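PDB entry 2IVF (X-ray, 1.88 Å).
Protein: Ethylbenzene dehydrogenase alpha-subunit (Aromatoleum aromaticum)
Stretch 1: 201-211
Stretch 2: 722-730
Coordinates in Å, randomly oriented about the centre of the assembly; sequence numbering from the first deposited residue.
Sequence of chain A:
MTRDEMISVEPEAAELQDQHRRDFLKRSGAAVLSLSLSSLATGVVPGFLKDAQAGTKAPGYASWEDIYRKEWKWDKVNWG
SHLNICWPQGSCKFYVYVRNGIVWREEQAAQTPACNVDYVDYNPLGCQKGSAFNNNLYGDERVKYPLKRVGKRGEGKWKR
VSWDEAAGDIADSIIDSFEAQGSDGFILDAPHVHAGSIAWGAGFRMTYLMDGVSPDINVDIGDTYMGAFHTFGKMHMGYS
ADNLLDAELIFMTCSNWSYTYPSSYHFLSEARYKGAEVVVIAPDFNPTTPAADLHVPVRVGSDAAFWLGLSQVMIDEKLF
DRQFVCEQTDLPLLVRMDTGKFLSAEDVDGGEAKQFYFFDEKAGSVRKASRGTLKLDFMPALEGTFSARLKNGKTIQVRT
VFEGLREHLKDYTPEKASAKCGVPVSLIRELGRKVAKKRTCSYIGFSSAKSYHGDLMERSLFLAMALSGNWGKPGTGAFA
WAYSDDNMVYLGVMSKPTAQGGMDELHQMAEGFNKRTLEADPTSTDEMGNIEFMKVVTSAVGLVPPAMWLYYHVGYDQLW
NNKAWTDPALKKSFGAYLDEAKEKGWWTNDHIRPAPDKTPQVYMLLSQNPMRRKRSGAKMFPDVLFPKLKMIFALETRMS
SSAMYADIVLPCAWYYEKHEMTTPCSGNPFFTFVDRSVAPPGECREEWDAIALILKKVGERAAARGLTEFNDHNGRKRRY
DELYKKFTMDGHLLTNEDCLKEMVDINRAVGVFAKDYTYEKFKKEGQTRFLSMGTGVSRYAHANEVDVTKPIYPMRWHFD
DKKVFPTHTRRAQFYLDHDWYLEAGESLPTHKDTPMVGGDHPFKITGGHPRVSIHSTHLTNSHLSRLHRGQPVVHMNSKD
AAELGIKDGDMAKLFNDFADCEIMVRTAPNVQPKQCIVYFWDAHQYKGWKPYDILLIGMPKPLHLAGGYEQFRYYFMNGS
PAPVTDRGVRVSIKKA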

ATOM      1  N   GLY A 201     -16.024  14.117 -12.740  1.00 23.90           N
ATOM      2  CA  GLY A 201     -16.831  15.178 -13.329  1.00 24.21           C
ATOM      3  C   GLY A 201     -17.318  14.873 -14.721  1.00 23.76           C
ATOM      4  O   GLY A 201     -18.498  14.992 -15.006  1.00 23.92           O
ATOM      5  N   ALA A 202     -16.417  14.462 -15.605  1.00 24.24           N
ATOM      6  CA  ALA A 202     -16.812  14.110 -16.985  1.00 23.26           C
ATOM      7  C   ALA A 202     -17.911  13.034 -17.029  1.00 23.10           C
ATOM      8  O   ALA A 202     -18.947  13.211 -17.671  1.00 22.02           O
ATOM      9  N   GLY A 203     -17.692  11.932 -16.314  1.00 23.32           N
ATOM     10  CA  GLY A 203     -18.604  10.781 -16.351  1.00 23.62           C
ATOM     11  C   GLY A 203     -19.957  11.158 -15.783  1.00 24.36           C
ATOM     12  O   GLY A 203     -21.004  10.825 -16.337  1.00 23.41           O
ATOM     13  N   PHE A 204     -19.930  11.891 -14.679  1.00 25.85           N
ATOM     14  CA  PHE A 204     -21.171  12.364 -14.066  1.00 25.72           C
ATOM     15  C   PHE A 204     -21.915  13.358 -14.954  1.00 25.50           C
ATOM     16  O   PHE A 204     -23.144  13.280 -15.129  1.00 25.86           O
ATOM     17  N   ARG A 205     -21.157  14.282 -15.543  1.00 24.53           N
ATOM     18  CA  ARG A 205     -21.722  15.292 -16.404  1.00 25.06           C
ATOM     19  C   ARG A 205     -22.380  14.606 -17.608  1.00 24.76           C
ATOM     20  O   ARG A 205     -23.475  14.959 -18.050  1.00 23.87           O
ATOM     21  N   MET A 206     -21.672  13.639 -18.178  1.00 25.31           N
ATOM     22  CA  MET A 206     -22.207  12.863 -19.297  1.00 25.33           C
ATOM     23  C   MET A 206     -23.520  12.178 -18.944  1.00 24.55           C
ATOM     24  O   MET A 206     -24.504  12.300 -19.654  1.00 24.92           O
ATOM     25  N   THR A 207     -23.530  11.469 -17.826  1.00 25.35           N
ATOM     26  CA  THR A 207     -24.702  10.718 -17.428  1.00 25.50           C
ATOM     27  C   THR A 207     -25.845  11.665 -17.138  1.00 25.29           C
ATOM     28  O   THR A 207     -26.958  11.501 -17.623  1.00 24.46           O
ATOM     29  N   TYR A 208     -25.546  12.727 -16.407  1.00 26.30           N
ATOM     30  CA  TYR A 208     -26.545  13.776 -16.155  1.00 26.14           C
ATOM     31  C   TYR A 208     -27.114  14.412 -17.438  1.00 26.33           C
ATOM     32  O   TYR A 208     -28.346  14.616 -17.604  1.00 26.14           O
ATOM     33  N   LEU A 209     -26.238  14.751 -18.373  1.00 25.28           N
ATOM     34  CA  LEU A 209     -26.742  15.302 -19.616  1.00 24.40           C
ATOM     35  C   LEU A 209     -27.648  14.300 -20.349  1.00 23.99           C
ATOM     36  O   LEU A 209     -28.609  14.698 -20.996  1.00 21.79           O
ATOM     37  N   MET A 210     -27.335  13.009 -20.239  1.00 23.10           N
ATOM     38  CA  MET A 210     -28.086  11.966 -20.962  1.00 24.98           C
ATOM     39  C   MET A 210     -29.252  11.424 -20.150  1.00 24.53           C
ATOM     40  O   MET A 210     -30.095  10.638 -20.667  1.00 25.61           O
ATOM     41  N   ASP A 211     -29.323  11.878 -18.898  1.00 24.56           N
ATOM     42  CA  ASP A 211     -30.218  11.327 -17.874  1.00 24.28           C
ATOM     43  C   ASP A 211     -30.051   9.809 -17.747  1.00 23.56           C
ATOM     44  O   ASP A 211     -31.026   9.061 -17.683  1.00 22.51           O
ATOM     45  N   GLU A 722     -27.262  18.287 -29.047  1.00 26.36           N
ATOM     46  CA  GLU A 722     -26.794  19.310 -28.123  1.00 26.66           C
ATOM     47  C   GLU A 722     -25.977  18.745 -26.981  1.00 24.87           C
ATOM     48  O   GLU A 722     -25.434  19.496 -26.181  1.00 25.37           O
ATOM     49  N   LEU A 723     -25.824  17.426 -26.943  1.00 24.16           N
ATOM     50  CA  LEU A 723     -25.087  16.795 -25.871  1.00 23.20           C
ATOM     51  C   LEU A 723     -23.646  17.293 -25.791  1.00 23.01           C
ATOM     52  O   LEU A 723     -23.154  17.557 -24.684  1.00 21.37           O
ATOM     53  N   TYR A 724     -22.990  17.379 -26.948  1.00 22.66           N
ATOM     54  CA  TYR A 724     -21.586  17.733 -27.000  1.00 22.94           C
ATOM     55  C   TYR A 724     -21.373  19.172 -26.631  1.00 22.57           C
ATOM     56  O   TYR A 724     -20.450  19.475 -25.846  1.00 21.70           O
ATOM     57  N   LYS A 725     -22.206  20.061 -27.170  1.00 22.73           N
ATOM     58  CA  LYS A 725     -22.083  21.484 -26.827  1.00 24.08           C
ATOM     59  C   LYS A 725     -22.324  21.699 -25.326  1.00 23.70           C
ATOM     60  O   LYS A 725     -21.585  22.444 -24.683  1.00 23.74           O
ATOM     61  N   LYS A 726     -23.309  21.000 -24.757  1.00 23.36           N
ATOM     62  CA  LYS A 726     -23.602  21.134 -23.347  1.00 23.45           C
ATOM     63  C   LYS A 726     -22.455  20.614 -22.514  1.00 22.91           C
ATOM     64  O   LYS A 726     -22.001  21.300 -21.619  1.00 23.02           O
ATOM     65  N   PHE A 727     -21.961  19.424 -22.833  1.00 21.69           N
ATOM     66  CA  PHE A 727     -20.862  18.834 -22.106  1.00 22.14           C
ATOM     67  C   PHE A 727     -19.660  19.760 -22.064  1.00 21.33           C
ATOM     68  O   PHE A 727     -19.040  19.909 -21.033  1.00 23.00           O
ATOM     69  N   THR A 728     -19.289  20.322 -23.196  1.00 21.33           N
ATOM     70  CA  THR A 728     -18.077  21.123 -23.274  1.00 22.18           C
ATOM     71  C   THR A 728     -18.315  22.612 -22.946  1.00 23.52           C
ATOM     72  O   THR A 728     -17.380  23.453 -23.112  1.00 23.81           O
ATOM     73  N   MET A 729     -19.550  22.963 -22.538  1.00 23.31           N
ATOM     74  CA  MET A 729     -19.941  24.367 -22.391  1.00 24.01           C
ATOM     75  C   MET A 729     -19.574  25.131 -23.659  1.00 24.88           C
ATOM     76  O   MET A 729     -18.815  26.116 -23.631  1.00 25.59           O
ATOM     77  N   ASP A 730     -20.092  24.635 -24.773  1.00 25.41           N
ATOM     78  CA  ASP A 730     -19.903  25.242 -26.093  1.00 25.45           C
ATOM     79  C   ASP A 730     -18.426  25.482 -26.419  1.00 25.58           C
ATOM     80  O   ASP A 730     -18.029  26.549 -26.898  1.00 26.12           O
TER

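The last turn of a helix presents backbone carbonyls that can accept hydrogen bonds from outside the helix, and a long arginine from a neighbouring helix can reach them. The alpha-subunit of ethylbenzene dehydrogenase offers a clear example, in which two segments more than 500 residues apart in sequence are tied by hydrogen bonds at the C-terminal end of one helix and packed along its length. Arg 205 points toward the other stretch from helix 201-210, which begins earlier in the chain, with chi1, chi2 and chi3 all t, so that the chain is fully extended before chi4 turns the guanidinium at 80°. Its NE donates a hydrogen bond to Phe 727 O at 2.8 Å, and its NH2 donates another to Lys 726 O at 2.9 Å. Both acceptors lie at the edge of the guanidinium, near its plane, where the N-H groups are directed. Lys 726 O also accepts from Met 729 N, at 3.1 Å, within the Schellman motif that closes helix 723-727, so Lys 726 O accepts both from its own turn and from Arg 205. Arg 205 NH1 and NH2 are further satisfied elsewhere in the structure.

The same side chain contributes to packing through its aliphatic part: Arg 205 CG lies 3.7 Å from Phe 727 CD1. Beyond the polar contact, Met 729, with chi1 m and the other two angles t, brings its CG to 3.5 Å from Arg 205 NH2.

Phe 727 is the knob of the interface. Its CA-to-CB bond points away overall, yet with chi1 t and chi2 at 81° the ring comes nearer and settles among Ala 202, Arg 205, Met 206 and Leu 209. The ring edge meets the backbone of the first helix, with CE1 3.3 Å from Ala 202 O, while Phe 727 CZ lies 3.8 Å from the methyl carbon Ala 202 CB. Met 206 adds a looser contact, CB to Phe 727 CE1 at 4.3 Å, and the end of its side chain leads away.

One turn beyond Arg 205, Leu 209 also points toward the second helix, in the mt rotamer. Its CD1 packs 3.7 Å from Phe 727 CB, and its CD2 lies 3.5 Å from CE of the exposed Lys 726, whose aliphatic chain borders the contact. Leu 723, likewise mt, starts sideways but its end comes nearer: its CD2 is 4.1 Å from Leu 209 CB and equally 4.1 Å from Met 210 CG. The general lesson is that polar anchoring and apolar packing can share residues, for Arg 205 and Phe 727 each take part in both.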

ATOM      1  CB  ALA A 202     -15.589  13.638 -17.736  1.00 22.70           C
ATOM      2  CB  PHE A 204     -20.850  12.975 -12.712  1.00 28.07           C
ATOM      3  CG  PHE A 204     -22.009  13.661 -12.063  1.00 28.47           C
ATOM      4  CD1 PHE A 204     -23.229  13.010 -11.898  1.00 31.47           C
ATOM      5  CD2 PHE A 204     -21.878  14.958 -11.600  1.00 34.80           C
ATOM      6  CE1 PHE A 204     -24.302  13.639 -11.297  1.00 30.51           C
ATOM      7  CE2 PHE A 204     -22.972  15.609 -10.996  1.00 33.50           C
ATOM      8  CZ  PHE A 204     -24.186  14.944 -10.867  1.00 32.91           C
ATOM      9  CB  ARG A 205     -20.609  16.246 -16.829  1.00 23.79           C
ATOM     10  CG  ARG A 205     -21.061  17.444 -17.632  1.00 25.20           C
ATOM     11  CD  ARG A 205     -19.869  18.385 -17.857  1.00 23.98           C
ATOM     12  NE  ARG A 205     -20.335  19.547 -18.572  1.00 22.44           N
ATOM     13  CZ  ARG A 205     -20.965  20.572 -18.013  1.00 20.47           C
ATOM     14  NH1 ARG A 205     -21.194  20.594 -16.721  1.00 25.83           N
ATOM     15  NH2 ARG A 205     -21.376  21.557 -18.757  1.00 21.66           N
ATOM     16  CB  MET A 206     -21.161  11.834 -19.721  1.00 25.49           C
ATOM     17  CG  MET A 206     -21.564  10.923 -20.871  1.00 26.89           C
ATOM     18  SD  MET A 206     -20.596   9.400 -20.792  1.00 27.45           S
ATOM     19  CE  MET A 206     -20.321   9.203 -19.045  1.00 37.38           C
ATOM     20  CB  THR A 207     -24.379   9.807 -16.224  1.00 25.94           C
ATOM     21  OG1 THR A 207     -23.183   9.056 -16.524  1.00 28.55           O
ATOM     22  CG2 THR A 207     -25.583   8.869 -15.944  1.00 25.25           C
ATOM     23  CB  TYR A 208     -25.882  14.820 -15.273  1.00 27.17           C
ATOM     24  CG  TYR A 208     -26.693  16.030 -15.009  1.00 28.05           C
ATOM     25  CD1 TYR A 208     -28.028  15.939 -14.612  1.00 30.49           C
ATOM     26  CD2 TYR A 208     -26.118  17.299 -15.114  1.00 30.32           C
ATOM     27  CE1 TYR A 208     -28.757  17.080 -14.341  1.00 28.28           C
ATOM     28  CE2 TYR A 208     -26.846  18.434 -14.859  1.00 30.67           C
ATOM     29  CZ  TYR A 208     -28.162  18.321 -14.467  1.00 30.32           C
ATOM     30  OH  TYR A 208     -28.884  19.460 -14.211  1.00 31.20           O
ATOM     31  CB  LEU A 209     -25.599  15.750 -20.503  1.00 24.55           C
ATOM     32  CG  LEU A 209     -24.891  17.038 -20.071  1.00 22.78           C
ATOM     33  CD1 LEU A 209     -23.745  17.346 -21.029  1.00 21.17           C
ATOM     34  CD2 LEU A 209     -25.866  18.181 -20.078  1.00 27.21           C
ATOM     35  CB  MET A 210     -27.154  10.815 -21.336  1.00 24.48           C
ATOM     36  CG  MET A 210     -26.108  11.220 -22.320  1.00 25.84           C
ATOM     37  SD  MET A 210     -25.281   9.795 -23.064  1.00 28.89           S
ATOM     38  CE  MET A 210     -24.550   8.998 -21.727  1.00 23.44           C
ATOM     39  CB  ASP A 211     -31.676  11.710 -18.157  1.00 24.94           C
ATOM     40  CG  ASP A 211     -32.597  11.325 -17.014  1.00 26.37           C
ATOM     41  OD1 ASP A 211     -32.156  11.445 -15.862  1.00 32.22           O
ATOM     42  OD2 ASP A 211     -33.715  10.841 -17.275  1.00 31.99           O
ATOM     43  CB  GLU A 722     -27.941  20.192 -27.642  1.00 27.11           C
ATOM     44  CG  GLU A 722     -28.938  19.560 -26.732  1.00 29.17           C
ATOM     45  CD  GLU A 722     -30.292  20.307 -26.724  1.00 29.39           C
ATOM     46  OE1 GLU A 722     -30.417  21.357 -27.384  1.00 27.72           O
ATOM     47  OE2 GLU A 722     -31.216  19.795 -26.044  1.00 36.91           O
ATOM     48  CB  LEU A 723     -25.070  15.260 -25.987  1.00 22.77           C
ATOM     49  CG  LEU A 723     -26.430  14.622 -25.729  1.00 21.82           C
ATOM     50  CD1 LEU A 723     -26.412  13.132 -26.149  1.00 21.49           C
ATOM     51  CD2 LEU A 723     -26.825  14.800 -24.272  1.00 19.77           C
ATOM     52  CB  TYR A 724     -20.991  17.438 -28.372  1.00 23.23           C
ATOM     53  CG  TYR A 724     -19.563  17.913 -28.538  1.00 23.15           C
ATOM     54  CD1 TYR A 724     -18.488  17.186 -28.024  1.00 22.90           C
ATOM     55  CD2 TYR A 724     -19.285  19.060 -29.252  1.00 25.32           C
ATOM     56  CE1 TYR A 724     -17.196  17.611 -28.214  1.00 23.33           C
ATOM     57  CE2 TYR A 724     -17.979  19.493 -29.423  1.00 25.75           C
ATOM     58  CZ  TYR A 724     -16.954  18.763 -28.902  1.00 23.26           C
ATOM     59  OH  TYR A 724     -15.685  19.233 -29.099  1.00 24.40           O
ATOM     60  CB  LYS A 725     -22.940  22.407 -27.732  1.00 25.22           C
ATOM     61  CG  LYS A 725     -24.368  22.754 -27.287  1.00 28.03           C
ATOM     62  CD  LYS A 725     -25.040  23.671 -28.340  1.00 27.82           C
ATOM     63  CE  LYS A 725     -26.624  23.740 -28.192  1.00 30.35           C
ATOM     64  NZ  LYS A 725     -27.374  24.608 -29.219  1.00 32.26           N
ATOM     65  CB  LYS A 726     -24.918  20.446 -23.002  1.00 23.58           C
ATOM     66  CG  LYS A 726     -26.097  21.312 -23.409  1.00 24.57           C
ATOM     67  CD  LYS A 726     -27.363  20.557 -23.535  1.00 26.80           C
ATOM     68  CE  LYS A 726     -27.923  20.118 -22.214  1.00 31.66           C
ATOM     69  NZ  LYS A 726     -28.123  21.237 -21.263  1.00 34.77           N
ATOM     70  CB  PHE A 727     -20.455  17.501 -22.721  1.00 22.23           C
ATOM     71  CG  PHE A 727     -19.439  16.800 -21.953  1.00 22.65           C
ATOM     72  CD1 PHE A 727     -19.799  16.052 -20.836  1.00 23.08           C
ATOM     73  CD2 PHE A 727     -18.103  16.910 -22.284  1.00 24.00           C
ATOM     74  CE1 PHE A 727     -18.843  15.428 -20.077  1.00 23.08           C
ATOM     75  CE2 PHE A 727     -17.138  16.272 -21.535  1.00 23.49           C
ATOM     76  CZ  PHE A 727     -17.514  15.538 -20.413  1.00 21.61           C
ATOM     77  CB  THR A 728     -17.449  21.018 -24.704  1.00 21.92           C
ATOM     78  OG1 THR A 728     -18.341  21.584 -25.659  1.00 20.67           O
ATOM     79  CG2 THR A 728     -17.095  19.583 -25.112  1.00 21.13           C
ATOM     80  CB  MET A 729     -19.280  25.017 -21.185  1.00 23.46           C
ATOM     81  CG  MET A 729     -19.717  24.457 -19.853  1.00 23.65           C
ATOM     82  SD  MET A 729     -18.855  25.279 -18.506  1.00 26.49           S
ATOM     83  CE  MET A 729     -19.104  24.175 -17.132  1.00 23.96           C
ATOM     84  CB  ASP A 730     -20.732  26.520 -26.228  1.00 25.78           C
ATOM     85  CG  ASP A 730     -21.036  26.861 -27.660  1.00 26.37           C
ATOM     86  OD1 ASP A 730     -21.018  25.950 -28.534  1.00 26.94           O
ATOM     87  OD2 ASP A 730     -21.248  28.059 -27.925  1.00 28.75           O
TER